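Local coordinates for extracellular solute-binding protein family 5 (Brucella melitensis, PDB 4ONY) that probably binds peptides or related solutes in the periplasm and hands them to an ABC transporter for uptake, at residues 303-311 against 352-360; 364-373 against 387-395. One frame throughout, in Å; residues are numbered along the deposited sequence.

Interaction 1. Residues 303-311 against 352-360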
ATOM      1  N   GLU A 303      -1.018   5.357 -15.090  1.00 15.81           N
ATOM      2  CA  GLU A 303       0.121   4.613 -14.625  1.00 17.53           C
ATOM      3  C   GLU A 303       0.611   5.266 -13.398  1.00 16.70           C
ATOM      4  O   GLU A 303       0.330   6.433 -13.158  1.00 18.39           O
ATOM      5  CB  GLU A 303       1.235   4.593 -15.664  1.00 19.50           C
ATOM      6  CG  GLU A 303       0.864   3.795 -16.877  1.00 21.71           C
ATOM      7  CD  GLU A 303       1.946   3.869 -17.944  1.00 24.10           C
ATOM      8  OE1 GLU A 303       1.899   4.839 -18.754  1.00 24.93           O
ATOM      9  OE2 GLU A 303       2.800   2.958 -17.955  1.00 24.17           O
ATOM     10  N   LYS A 304       1.325   4.515 -12.605  1.00 16.64           N
ATOM     11  CA  LYS A 304       1.847   5.042 -11.366  1.00 16.58           C
ATOM     12  C   LYS A 304       3.255   4.506 -11.190  1.00 15.93           C
ATOM     13  O   LYS A 304       3.599   3.468 -11.753  1.00 15.41           O
ATOM     14  CB  LYS A 304       0.936   4.660 -10.201  1.00 17.04           C
ATOM     15  CG  LYS A 304       0.877   3.172  -9.880  1.00 18.27           C
ATOM     16  CD  LYS A 304      -0.170   2.950  -8.796  1.00 19.73           C
ATOM     17  CE  LYS A 304      -0.332   1.481  -8.413  1.00 22.08           C
ATOM     18  NZ  LYS A 304       0.746   1.046  -7.493  1.00 22.21           N
ATOM     19  N   GLY A 305       4.050   5.231 -10.410  1.00 16.62           N
ATOM     20  CA  GLY A 305       5.387   4.846 -10.098  1.00 16.33           C
ATOM     21  C   GLY A 305       5.574   4.317  -8.677  1.00 15.89           C
ATOM     22  O   GLY A 305       6.670   3.923  -8.321  1.00 15.64           O
ATOM     23  N   THR A 306       4.519   4.287  -7.870  1.00 15.64           N
ATOM     24  CA  THR A 306       4.527   3.482  -6.653  1.00 14.88           C
ATOM     25  C   THR A 306       4.464   1.979  -7.079  1.00 14.84           C
ATOM     26  O   THR A 306       3.936   1.626  -8.140  1.00 14.64           O
ATOM     27  CB  THR A 306       3.346   3.808  -5.741  1.00 14.75           C
ATOM     28  OG1 THR A 306       2.141   3.715  -6.496  1.00 14.16           O
ATOM     29  CG2 THR A 306       3.486   5.188  -5.179  1.00 15.31           C
ATOM     30  N   PRO A 307       5.058   1.107  -6.290  1.00 14.97           N
ATOM     31  CA  PRO A 307       5.122  -0.299  -6.717  1.00 15.22           C
ATOM     32  C   PRO A 307       3.772  -1.012  -6.755  1.00 15.30           C
ATOM     33  O   PRO A 307       2.820  -0.598  -6.119  1.00 13.65           O
ATOM     34  CB  PRO A 307       6.012  -0.963  -5.667  1.00 15.07           C
ATOM     35  CG  PRO A 307       6.033  -0.030  -4.491  1.00 15.38           C
ATOM     36  CD  PRO A 307       5.689   1.347  -4.982  1.00 15.39           C
ATOM     37  N   ALA A 308       3.727  -2.067  -7.547  1.00 15.91           N
ATOM     38  CA  ALA A 308       2.571  -2.942  -7.588  1.00 17.19           C
ATOM     39  C   ALA A 308       2.745  -3.970  -6.460  1.00 18.08           C
ATOM     40  O   ALA A 308       3.868  -4.478  -6.239  1.00 21.06           O
ATOM     41  CB  ALA A 308       2.517  -3.625  -8.938  1.00 17.14           C
ATOM     42  N   ASP A 309       1.681  -4.252  -5.719  1.00 16.98           N
ATOM     43  CA  ASP A 309       1.746  -5.177  -4.604  1.00 16.90           C
ATOM     44  C   ASP A 309       2.191  -6.551  -5.136  1.00 15.81           C
ATOM     45  O   ASP A 309       1.745  -6.981  -6.204  1.00 14.70           O
ATOM     46  CB  ASP A 309       0.383  -5.286  -3.930  1.00 17.78           C
ATOM     47  CG  ASP A 309       0.037  -4.066  -3.076  1.00 19.67           C
ATOM     48  OD1 ASP A 309       0.888  -3.159  -2.825  1.00 19.02           O
ATOM     49  OD2 ASP A 309      -1.103  -4.049  -2.633  1.00 20.49           O
ATOM     50  N   MET A 310       3.056  -7.227  -4.400  1.00 15.20           N
ATOM     51  CA  MET A 310       3.381  -8.627  -4.715  1.00 15.12           C
ATOM     52  C   MET A 310       2.173  -9.560  -4.524  1.00 15.61           C
ATOM     53  O   MET A 310       1.417  -9.444  -3.550  1.00 14.46           O
ATOM     54  CB  MET A 310       4.516  -9.100  -3.828  1.00 15.92           C
ATOM     55  CG  MET A 310       4.965 -10.540  -4.034  1.00 16.71           C
ATOM     56  SD  MET A 310       5.455 -11.104  -5.671  1.00 17.09           S
ATOM     57  CE  MET A 310       7.001 -10.201  -5.802  1.00 17.83           C
ATOM     58  N   LEU A 311       1.978 -10.443  -5.502  1.00 15.19           N
ATOM     59  CA  LEU A 311       1.184 -11.636  -5.371  1.00 15.30           C
ATOM     60  C   LEU A 311       2.107 -12.767  -5.849  1.00 14.80           C
ATOM     61  O   LEU A 311       2.678 -12.693  -6.929  1.00 14.59           O
ATOM     62  CB  LEU A 311      -0.078 -11.582  -6.258  1.00 15.87           C
ATOM     63  CG  LEU A 311      -0.935 -12.841  -6.310  1.00 16.76           C
ATOM     64  CD1 LEU A 311      -1.540 -13.177  -4.948  1.00 17.23           C
ATOM     65  CD2 LEU A 311      -2.066 -12.686  -7.306  1.00 17.47           C
ATOM     66  N   THR A 352       4.903 -10.118 -12.642  1.00 13.11           N
ATOM     67  CA  THR A 352       5.582  -9.442 -11.542  1.00 12.79           C
ATOM     68  C   THR A 352       6.951 -10.105 -11.399  1.00 12.69           C
ATOM     69  O   THR A 352       7.067 -11.327 -11.405  1.00 12.65           O
ATOM     70  CB  THR A 352       4.777  -9.595 -10.236  1.00 12.73           C
ATOM     71  OG1 THR A 352       3.513  -8.910 -10.348  1.00 12.50           O
ATOM     72  CG2 THR A 352       5.563  -9.041  -9.075  1.00 12.32           C
ATOM     73  N   GLN A 353       7.980  -9.302 -11.260  1.00 12.78           N
ATOM     74  CA  GLN A 353       9.342  -9.807 -11.126  1.00 13.20           C
ATOM     75  C   GLN A 353      10.064  -9.379  -9.802  1.00 12.46           C
ATOM     76  O   GLN A 353      10.911 -10.082  -9.363  1.00 12.00           O
ATOM     77  CB  GLN A 353      10.191  -9.298 -12.296  1.00 14.44           C
ATOM     78  CG  GLN A 353       9.618  -9.569 -13.676  1.00 15.96           C
ATOM     79  CD  GLN A 353      10.570  -9.119 -14.754  1.00 17.32           C
ATOM     80  OE1 GLN A 353      11.607  -9.687 -14.968  1.00 17.31           O
ATOM     81  NE2 GLN A 353      10.257  -8.013 -15.352  1.00 21.74           N
ATOM     82  N   SER A 354       9.741  -8.208  -9.264  1.00 12.01           N
ATOM     83  CA  SER A 354      10.423  -7.602  -8.122  1.00 11.59           C
ATOM     84  C   SER A 354       9.432  -7.441  -6.963  1.00 11.37           C
ATOM     85  O   SER A 354       8.233  -7.269  -7.207  1.00 11.08           O
ATOM     86  CB  SER A 354      10.879  -6.201  -8.532  1.00 11.41           C
ATOM     87  OG  SER A 354      11.382  -5.410  -7.453  1.00 11.33           O
ATOM     88  N   PHE A 355       9.967  -7.392  -5.753  1.00 11.26           N
ATOM     89  CA  PHE A 355       9.184  -7.031  -4.585  1.00 11.93           C
ATOM     90  C   PHE A 355       8.896  -5.523  -4.520  1.00 11.96           C
ATOM     91  O   PHE A 355       8.143  -5.111  -3.664  1.00 12.24           O
ATOM     92  CB  PHE A 355       9.886  -7.534  -3.324  1.00 11.86           C
ATOM     93  CG  PHE A 355       9.919  -9.041  -3.230  1.00 12.01           C
ATOM     94  CD1 PHE A 355       8.892  -9.713  -2.654  1.00 12.22           C
ATOM     95  CD2 PHE A 355      10.950  -9.756  -3.758  1.00 12.75           C
ATOM     96  CE1 PHE A 355       8.893 -11.076  -2.573  1.00 12.67           C
ATOM     97  CE2 PHE A 355      10.969 -11.138  -3.704  1.00 12.41           C
ATOM     98  CZ  PHE A 355       9.943 -11.798  -3.094  1.00 12.32           C
ATOM     99  N   TRP A 356       9.470  -4.719  -5.436  1.00 12.07           N
ATOM    100  CA  TRP A 356       9.083  -3.321  -5.586  1.00 12.40           C
ATOM    101  C   TRP A 356       8.745  -3.075  -7.069  1.00 12.85           C
ATOM    102  O   TRP A 356       9.067  -2.040  -7.645  1.00 13.20           O
ATOM    103  CB  TRP A 356      10.170  -2.356  -5.029  1.00 12.18           C
ATOM    104  CG  TRP A 356      10.148  -2.385  -3.519  1.00 11.80           C
ATOM    105  CD1 TRP A 356       9.384  -1.611  -2.681  1.00 12.11           C
ATOM    106  CD2 TRP A 356      10.842  -3.310  -2.675  1.00 11.50           C
ATOM    107  NE1 TRP A 356       9.563  -1.988  -1.361  1.00 11.82           N
ATOM    108  CE2 TRP A 356      10.446  -3.031  -1.322  1.00 11.58           C
ATOM    109  CE3 TRP A 356      11.745  -4.347  -2.917  1.00 10.87           C
ATOM    110  CZ2 TRP A 356      10.936  -3.736  -0.249  1.00 11.22           C
ATOM    111  CZ3 TRP A 356      12.240  -5.053  -1.844  1.00 11.01           C
ATOM    112  CH2 TRP A 356      11.832  -4.750  -0.507  1.00 11.07           C
ATOM    113  N   GLU A 357       8.038  -4.037  -7.644  1.00 13.46           N
ATOM    114  CA  GLU A 357       7.633  -4.048  -9.045  1.00 14.23           C
ATOM    115  C   GLU A 357       7.085  -2.709  -9.543  1.00 15.16           C
ATOM    116  O   GLU A 357       6.150  -2.149  -8.976  1.00 15.10           O
ATOM    117  CB  GLU A 357       6.559  -5.119  -9.239  1.00 14.62           C
ATOM    118  CG  GLU A 357       6.020  -5.290 -10.660  1.00 14.97           C
ATOM    119  CD  GLU A 357       7.072  -5.709 -11.663  1.00 15.11           C
ATOM    120  OE1 GLU A 357       7.987  -6.458 -11.307  1.00 14.76           O
ATOM    121  OE2 GLU A 357       6.981  -5.294 -12.839  1.00 15.21           O
ATOM    122  N   GLY A 358       7.629  -2.281 -10.658  1.00 15.89           N
ATOM    123  CA  GLY A 358       7.164  -1.102 -11.371  1.00 17.32           C
ATOM    124  C   GLY A 358       7.673   0.205 -10.810  1.00 18.15           C
ATOM    125  O   GLY A 358       7.239   1.268 -11.279  1.00 21.18           O
ATOM    126  N   SER A 359       8.536   0.162  -9.789  1.00 16.24           N
ATOM    127  CA  SER A 359       9.033   1.380  -9.178  1.00 15.62           C
ATOM    128  C   SER A 359      10.538   1.500  -9.362  1.00 15.50           C
ATOM    129  O   SER A 359      11.212   0.549  -9.715  1.00 14.28           O
ATOM    130  CB  SER A 359       8.692   1.420  -7.677  1.00 15.47           C
ATOM    131  OG  SER A 359       9.506   0.525  -6.917  1.00 14.04           O
ATOM    132  N   GLN A 360      11.063   2.653  -8.996  1.00 15.91           N
ATOM    133  CA  GLN A 360      12.501   2.850  -8.949  1.00 16.78           C
ATOM    134  C   GLN A 360      13.216   1.936  -7.937  1.00 15.71           C
ATOM    135  O   GLN A 360      14.421   1.772  -8.048  1.00 15.63           O
ATOM    136  CB  GLN A 360      12.848   4.308  -8.606  1.00 18.14           C
ATOM    137  CG  GLN A 360      12.665   5.266  -9.768  1.00 20.71           C
ATOM    138  CD  GLN A 360      13.660   5.031 -10.916  1.00 23.51           C
ATOM    139  OE1 GLN A 360      14.881   4.931 -10.701  1.00 27.94           O
ATOM    140  NE2 GLN A 360      13.150   4.916 -12.119  1.00 22.48           N
TER
HETATM  141  O   HOH W   1       5.740   1.994 -13.398  1.00 49.17           O
HETATM  142  O   HOH W   2       9.210   4.891  -8.549  1.00 11.88           O
HETATM  143  O   HOH W   3       6.093  -6.087  -5.747  1.00 24.07           O
HETATM  144  O   HOH W   4       2.201  -8.819  -8.093  1.00 18.02           O
HETATM  145  O   HOH W   5       5.466  -6.000  -2.801  1.00 27.23           O

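Interaction 2. Residues 364-373 against 387-395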
ATOM      1  N   VAL A 364      15.321  -5.176 -10.750  1.00 11.98           N
ATOM      2  CA  VAL A 364      15.287  -5.983 -11.985  1.00 12.01           C
ATOM      3  C   VAL A 364      15.734  -5.169 -13.212  1.00 12.13           C
ATOM      4  O   VAL A 364      15.307  -4.050 -13.410  1.00 11.07           O
ATOM      5  CB  VAL A 364      13.877  -6.572 -12.169  1.00 12.22           C
ATOM      6  CG1 VAL A 364      13.747  -7.316 -13.494  1.00 12.52           C
ATOM      7  CG2 VAL A 364      13.585  -7.502 -11.005  1.00 12.07           C
ATOM      8  N   GLY A 365      16.647  -5.742 -14.013  1.00 12.59           N
ATOM      9  CA  GLY A 365      17.141  -5.084 -15.216  1.00 13.09           C
ATOM     10  C   GLY A 365      18.120  -3.948 -14.914  1.00 13.78           C
ATOM     11  O   GLY A 365      18.416  -3.116 -15.765  1.00 14.16           O
ATOM     12  N   ARG A 366      18.592  -3.886 -13.682  1.00 14.08           N
ATOM     13  CA  ARG A 366      19.608  -2.891 -13.269  1.00 14.46           C
ATOM     14  C   ARG A 366      20.828  -3.609 -12.704  1.00 14.62           C
ATOM     15  O   ARG A 366      20.706  -4.371 -11.722  1.00 14.50           O
ATOM     16  CB  ARG A 366      19.018  -1.998 -12.195  1.00 15.07           C
ATOM     17  CG  ARG A 366      17.740  -1.301 -12.616  1.00 15.52           C
ATOM     18  CD  ARG A 366      17.214  -0.439 -11.518  1.00 16.02           C
ATOM     19  NE  ARG A 366      15.987   0.191 -11.964  1.00 17.08           N
ATOM     20  CZ  ARG A 366      15.937   1.300 -12.676  1.00 18.92           C
ATOM     21  NH1 ARG A 366      17.059   1.997 -12.945  1.00 20.94           N
ATOM     22  NH2 ARG A 366      14.767   1.759 -13.067  1.00 19.44           N
ATOM     23  N   PRO A 367      22.010  -3.380 -13.284  1.00 14.81           N
ATOM     24  CA  PRO A 367      23.197  -3.862 -12.567  1.00 14.97           C
ATOM     25  C   PRO A 367      23.358  -3.217 -11.172  1.00 15.08           C
ATOM     26  O   PRO A 367      22.967  -2.072 -10.954  1.00 15.75           O
ATOM     27  CB  PRO A 367      24.351  -3.461 -13.484  1.00 15.43           C
ATOM     28  CG  PRO A 367      23.852  -2.250 -14.203  1.00 16.06           C
ATOM     29  CD  PRO A 367      22.354  -2.408 -14.346  1.00 15.42           C
ATOM     30  N   ALA A 368      23.837  -3.999 -10.216  1.00 14.52           N
ATOM     31  CA  ALA A 368      24.056  -3.517  -8.859  1.00 14.10           C
ATOM     32  C   ALA A 368      25.030  -2.292  -8.896  1.00 14.38           C
ATOM     33  O   ALA A 368      26.074  -2.379  -9.544  1.00 14.66           O
ATOM     34  CB  ALA A 368      24.628  -4.631  -8.012  1.00 13.55           C
ATOM     35  N   ASP A 369      24.685  -1.189  -8.233  1.00 14.31           N
ATOM     36  CA  ASP A 369      25.559  -0.011  -8.171  1.00 15.49           C
ATOM     37  C   ASP A 369      26.644  -0.186  -7.102  1.00 16.09           C
ATOM     38  O   ASP A 369      26.700  -1.242  -6.412  1.00 16.33           O
ATOM     39  CB  ASP A 369      24.727   1.282  -7.975  1.00 15.92           C
ATOM     40  CG  ASP A 369      24.028   1.362  -6.623  1.00 15.50           C
ATOM     41  OD1 ASP A 369      24.559   0.826  -5.644  1.00 16.57           O
ATOM     42  OD2 ASP A 369      22.976   2.018  -6.524  1.00 14.94           O
ATOM     43  N   ALA A 370      27.547   0.788  -6.987  1.00 16.92           N
ATOM     44  CA  ALA A 370      28.695   0.665  -6.100  1.00 17.57           C
ATOM     45  C   ALA A 370      28.286   0.499  -4.644  1.00 17.12           C
ATOM     46  O   ALA A 370      28.875  -0.284  -3.915  1.00 16.70           O
ATOM     47  CB  ALA A 370      29.631   1.869  -6.240  1.00 19.08           C
ATOM     48  N   ARG A 371      27.267   1.230  -4.221  1.00 17.18           N
ATOM     49  CA  ARG A 371      26.776   1.091  -2.854  1.00 17.37           C
ATOM     50  C   ARG A 371      26.185  -0.316  -2.580  1.00 16.29           C
ATOM     51  O   ARG A 371      26.465  -0.905  -1.538  1.00 15.52           O
ATOM     52  CB  ARG A 371      25.755   2.204  -2.549  1.00 18.32           C
ATOM     53  CG  ARG A 371      25.118   2.133  -1.174  1.00 19.23           C
ATOM     54  CD  ARG A 371      26.141   2.251  -0.058  1.00 21.88           C
ATOM     55  NE  ARG A 371      25.500   2.296   1.254  1.00 23.63           N
ATOM     56  CZ  ARG A 371      26.063   1.912   2.403  1.00 27.87           C
ATOM     57  NH1 ARG A 371      27.313   1.437   2.452  1.00 28.83           N
ATOM     58  NH2 ARG A 371      25.355   1.973   3.541  1.00 29.36           N
ATOM     59  N   GLU A 372      25.363  -0.836  -3.490  1.00 15.47           N
ATOM     60  CA  GLU A 372      24.825  -2.203  -3.340  1.00 14.98           C
ATOM     61  C   GLU A 372      25.951  -3.245  -3.235  1.00 15.12           C
ATOM     62  O   GLU A 372      25.914  -4.121  -2.367  1.00 14.49           O
ATOM     63  CB  GLU A 372      23.938  -2.586  -4.524  1.00 15.10           C
ATOM     64  CG  GLU A 372      22.654  -1.770  -4.708  1.00 14.93           C
ATOM     65  CD  GLU A 372      21.775  -2.400  -5.788  1.00 14.91           C
ATOM     66  OE1 GLU A 372      21.208  -3.482  -5.473  1.00 14.23           O
ATOM     67  OE2 GLU A 372      21.766  -1.891  -6.956  1.00 13.67           O
ATOM     68  N   ARG A 373      26.947  -3.133  -4.093  1.00 15.31           N
ATOM     69  CA  ARG A 373      28.049  -4.084  -4.087  1.00 16.72           C
ATOM     70  C   ARG A 373      28.846  -4.010  -2.774  1.00 17.44           C
ATOM     71  O   ARG A 373      29.242  -5.040  -2.233  1.00 16.43           O
ATOM     72  CB  ARG A 373      28.936  -3.912  -5.325  1.00 17.95           C
ATOM     73  CG  ARG A 373      28.239  -4.414  -6.598  1.00 18.75           C
ATOM     74  CD  ARG A 373      29.055  -4.157  -7.859  1.00 20.61           C
ATOM     75  NE  ARG A 373      28.209  -4.408  -9.052  1.00 23.04           N
ATOM     76  CZ  ARG A 373      28.050  -5.599  -9.621  1.00 23.20           C
ATOM     77  NH1 ARG A 373      28.703  -6.670  -9.152  1.00 23.98           N
ATOM     78  NH2 ARG A 373      27.267  -5.710 -10.664  1.00 25.23           N
ATOM     79  N   VAL A 387      21.013 -12.031 -11.043  1.00 15.04           N
ATOM     80  CA  VAL A 387      20.253 -11.002 -10.306  1.00 14.72           C
ATOM     81  C   VAL A 387      21.158  -9.792 -10.020  1.00 14.76           C
ATOM     82  O   VAL A 387      20.695  -8.656 -10.070  1.00 14.60           O
ATOM     83  CB  VAL A 387      19.643 -11.574  -9.012  1.00 14.13           C
ATOM     84  CG1 VAL A 387      18.977 -10.510  -8.159  1.00 14.45           C
ATOM     85  CG2 VAL A 387      18.619 -12.662  -9.330  1.00 13.89           C
ATOM     86  N   MET A 388      22.412 -10.040  -9.694  1.00 14.88           N
ATOM     87  CA  MET A 388      23.348  -8.980  -9.377  1.00 15.94           C
ATOM     88  C   MET A 388      23.645  -8.126 -10.608  1.00 16.47           C
ATOM     89  O   MET A 388      23.767  -6.890 -10.480  1.00 15.45           O
ATOM     90  CB  MET A 388      24.646  -9.560  -8.838  1.00 17.75           C
ATOM     91  CG  MET A 388      25.697  -8.546  -8.386  1.00 18.58           C
ATOM     92  SD  MET A 388      25.280  -7.931  -6.756  1.00 18.72           S
ATOM     93  CE  MET A 388      25.952  -9.284  -5.778  1.00 20.01           C
ATOM     94  N   ASN A 389      23.733  -8.753 -11.784  1.00 16.44           N
ATOM     95  CA  ASN A 389      24.061  -8.025 -13.027  0.50 17.18           C
ATOM     96  C   ASN A 389      22.843  -7.477 -13.767  1.00 16.86           C
ATOM     97  O   ASN A 389      22.992  -6.799 -14.763  1.00 17.02           O
ATOM     98  CB  ASN A 389      25.006  -8.815 -13.986  0.50 17.94           C
ATOM     99  CG  ASN A 389      24.387 -10.086 -14.583  0.50 17.96           C
ATOM    100  OD1 ASN A 389      23.185 -10.206 -14.722  0.50 17.89           O
ATOM    101  ND2 ASN A 389      25.244 -11.016 -14.998  0.50 18.49           N
ATOM    102  N   GLY A 390      21.648  -7.731 -13.257  1.00 15.90           N
ATOM    103  CA  GLY A 390      20.431  -7.199 -13.883  1.00 15.70           C
ATOM    104  C   GLY A 390      20.024  -7.914 -15.180  1.00 15.95           C
ATOM    105  O   GLY A 390      19.355  -7.317 -16.047  1.00 15.51           O
ATOM    106  N   THR A 391      20.413  -9.176 -15.322  1.00 15.18           N
ATOM    107  CA  THR A 391      19.991  -9.974 -16.477  1.00 16.12           C
ATOM    108  C   THR A 391      18.934 -11.013 -16.130  1.00 16.11           C
ATOM    109  O   THR A 391      18.413 -11.672 -17.007  1.00 17.13           O
ATOM    110  CB  THR A 391      21.203 -10.709 -17.124  1.00 16.65           C
ATOM    111  OG1 THR A 391      21.787 -11.584 -16.159  1.00 15.56           O
ATOM    112  CG2 THR A 391      22.242  -9.683 -17.632  1.00 17.39           C
ATOM    113  N   TRP A 392      18.611 -11.167 -14.851  1.00 16.45           N
ATOM    114  CA  TRP A 392      17.580 -12.110 -14.424  1.00 15.95           C
ATOM    115  C   TRP A 392      16.151 -11.627 -14.734  1.00 15.75           C
ATOM    116  O   TRP A 392      15.791 -10.487 -14.441  1.00 15.21           O
ATOM    117  CB  TRP A 392      17.687 -12.378 -12.903  1.00 16.40           C
ATOM    118  CG  TRP A 392      16.570 -13.264 -12.455  1.00 17.06           C
ATOM    119  CD1 TRP A 392      16.505 -14.638 -12.564  1.00 16.99           C
ATOM    120  CD2 TRP A 392      15.325 -12.839 -11.912  1.00 16.88           C
ATOM    121  NE1 TRP A 392      15.280 -15.070 -12.135  1.00 17.85           N
ATOM    122  CE2 TRP A 392      14.548 -13.989 -11.706  1.00 17.94           C
ATOM    123  CE3 TRP A 392      14.784 -11.596 -11.594  1.00 18.14           C
ATOM    124  CZ2 TRP A 392      13.261 -13.932 -11.165  1.00 18.79           C
ATOM    125  CZ3 TRP A 392      13.491 -11.527 -11.066  1.00 18.26           C
ATOM    126  CH2 TRP A 392      12.743 -12.683 -10.849  1.00 18.90           C
ATOM    127  N   HIS A 393      15.346 -12.528 -15.278  1.00 15.05           N
ATOM    128  CA  HIS A 393      13.902 -12.402 -15.343  1.00 15.60           C
ATOM    129  C   HIS A 393      13.296 -13.797 -15.205  1.00 15.84           C
ATOM    130  O   HIS A 393      13.920 -14.803 -15.574  1.00 15.73           O
ATOM    131  CB  HIS A 393      13.433 -11.773 -16.672  1.00 15.73           C
ATOM    132  CG  HIS A 393      14.180 -10.523 -17.002  1.00 16.69           C
ATOM    133  ND1 HIS A 393      13.834  -9.292 -16.482  1.00 16.42           N
ATOM    134  CD2 HIS A 393      15.326 -10.330 -17.699  1.00 16.78           C
ATOM    135  CE1 HIS A 393      14.706  -8.388 -16.892  1.00 17.16           C
ATOM    136  NE2 HIS A 393      15.632  -9.000 -17.616  1.00 16.90           N
ATOM    137  N   PRO A 394      12.069 -13.863 -14.671  1.00 15.40           N
ATOM    138  CA  PRO A 394      11.390 -15.117 -14.708  1.00 15.60           C
ATOM    139  C   PRO A 394      11.262 -15.584 -16.173  1.00 15.24           C
ATOM    140  O   PRO A 394      11.196 -14.750 -17.066  1.00 14.57           O
ATOM    141  CB  PRO A 394      10.013 -14.772 -14.154  1.00 15.91           C
ATOM    142  CG  PRO A 394      10.162 -13.494 -13.432  1.00 16.08           C
ATOM    143  CD  PRO A 394      11.227 -12.770 -14.178  1.00 15.94           C
ATOM    144  N   PRO A 395      11.187 -16.899 -16.403  1.00 15.58           N
ATOM    145  CA  PRO A 395      10.942 -17.407 -17.758  1.00 16.21           C
ATOM    146  C   PRO A 395       9.730 -16.808 -18.458  1.00 16.04           C
ATOM    147  O   PRO A 395       8.671 -16.634 -17.835  1.00 15.38           O
ATOM    148  CB  PRO A 395      10.674 -18.908 -17.551  1.00 16.36           C
ATOM    149  CG  PRO A 395      11.102 -19.212 -16.192  1.00 16.53           C
ATOM    150  CD  PRO A 395      11.097 -17.962 -15.387  1.00 16.08           C
TER
HETATM  151  O   HOH W   6      17.503  -8.560 -13.346  1.00 13.65           O

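Interaction 1. Residues 303-311 against 352-360
Gly-305 meets Ser-359 across the two loops: Gly-305 O lies 3.3 Å from CB of Ser-359. Two waters bridge this end, one joining Lys-304 O to Gly-358 O, the other Gly-305 O to Gln-360 N. Pro-307 follows, packed on the type II turn Trp-356 to Ser-359. Its CG comes within 4.1 Å of CD1 of Trp-356, the two side chains lying side by side and pointing the same way. Ser-359 OG, placed between its own N and carbonyl carbon (chi1 74°), turns back to donate to Trp-356 O, which also accepts from Ser-359 N, so two bonds from one residue close the turn. The one direct hydrogen bond across the contact comes next: Ala-308 N to Glu-357 O, 2.8 Å, 162° at the hydrogen and in the carbonyl plane. Beyond it water 3 bridges Ala-308 O and Ser-354 O, and water 5 joins Met-310 N to Phe-355 O. The Met-310 chain, bent at chi2 and chi3, then lays CE over one face of the Phe-355 ring, 3.9 Å from its centroid and 20° off the normal, a CH-pi contact that its obliquely placed sulfur extends as a Met-aromatic one. CE also packs 3.8 Å from CG2 of Thr-352, whose OG1 bonds to His-562. The loop 303-311 leads into strand 310-315 of the mixed sheet, with strands 557-562 and 484-489 beside Met-310 and helix 537-553 against Phe-355 and Trp-356.

Interaction 2. Residues 364-373 against 387-395
The approach to the capping box that starts helix 370-376 is bonded to Met-388: Ala-368 N donates to Met-388 O of the other segment, at 2.9 Å and with the donor close to the line of the carbonyl. In the box itself, Glu-372 N donates to Asp-369 OD1 at 2.8 Å and 174°, nearly along the C-O axis, and Asp-369 N returns a longer bond to Glu-372 OE2. Met-388 flanks the Ala-368 bond. Its CG is anti to the backbone N (chi1 -177°), and the bends that follow bring SD to 3.6 Å from Ala-368 CB. Across the same methionine reaches Arg-373, extended from CG to NE, whose NH1 is 3.6 Å from Met-388 CG; its NE is held by Ala-368 O, approached from above the carbonyl plane. Gly-390, with positive phi, is where the chain following helix 385-389 has left helical geometry. The CA atoms come nearest at Gly-365 and Gly-390, where Gly-365 CA makes a CA-H...O contact with Gly-390 O, 3.3 Å and 152° at the hydrogen. Without a side chain, Gly-390 lets its CA lie near Arg-366 O. Water 6 bridges the segments next, accepting from Gly-365 N and donating to Trp-392 O. Arg-549 ties both segments to helix 537-553, since its NH1 bonds to Arg-366 O and Val-387 O while its NE forms a salt bridge with Glu-372. At the far end Val-364 straddles two rings with its two methyls: CG2 meets the edge of Trp-392, 4.0 Å from CZ3, and CG1 lies obliquely to His-393, whose ND1, hydrogen-bonded to Gln-353 OE1, is 3.6 Å from CG1.

How the interactions relate
Interactions 1 and 2 follow one another along the chain, their centres about 16 Å apart, and meet through Gln-353. OE1 of Gln-353 is 2.7 Å from ND1 of His-393, a probable hydrogen bond between 352-360 and 387-395. The same oxygen packs 3.5 Å from Val-364 CG1, and Gln-353 O lies 3.4 Å from Trp-392 CZ3, so both segments of interaction 2 border this residue. Helix 537-553 borders both, touching Trp-356 in one and Arg-366 and Glu-372 in the other. Interaction 1 is partly buried, about 11 Å from the chain centre; interaction 2 is a surface contact about 25 Å out. Neither includes the residues around the bound 1-ethoxy-2-(2-ethoxyethoxy)ethane, such as Gln-222 and Tyr-256.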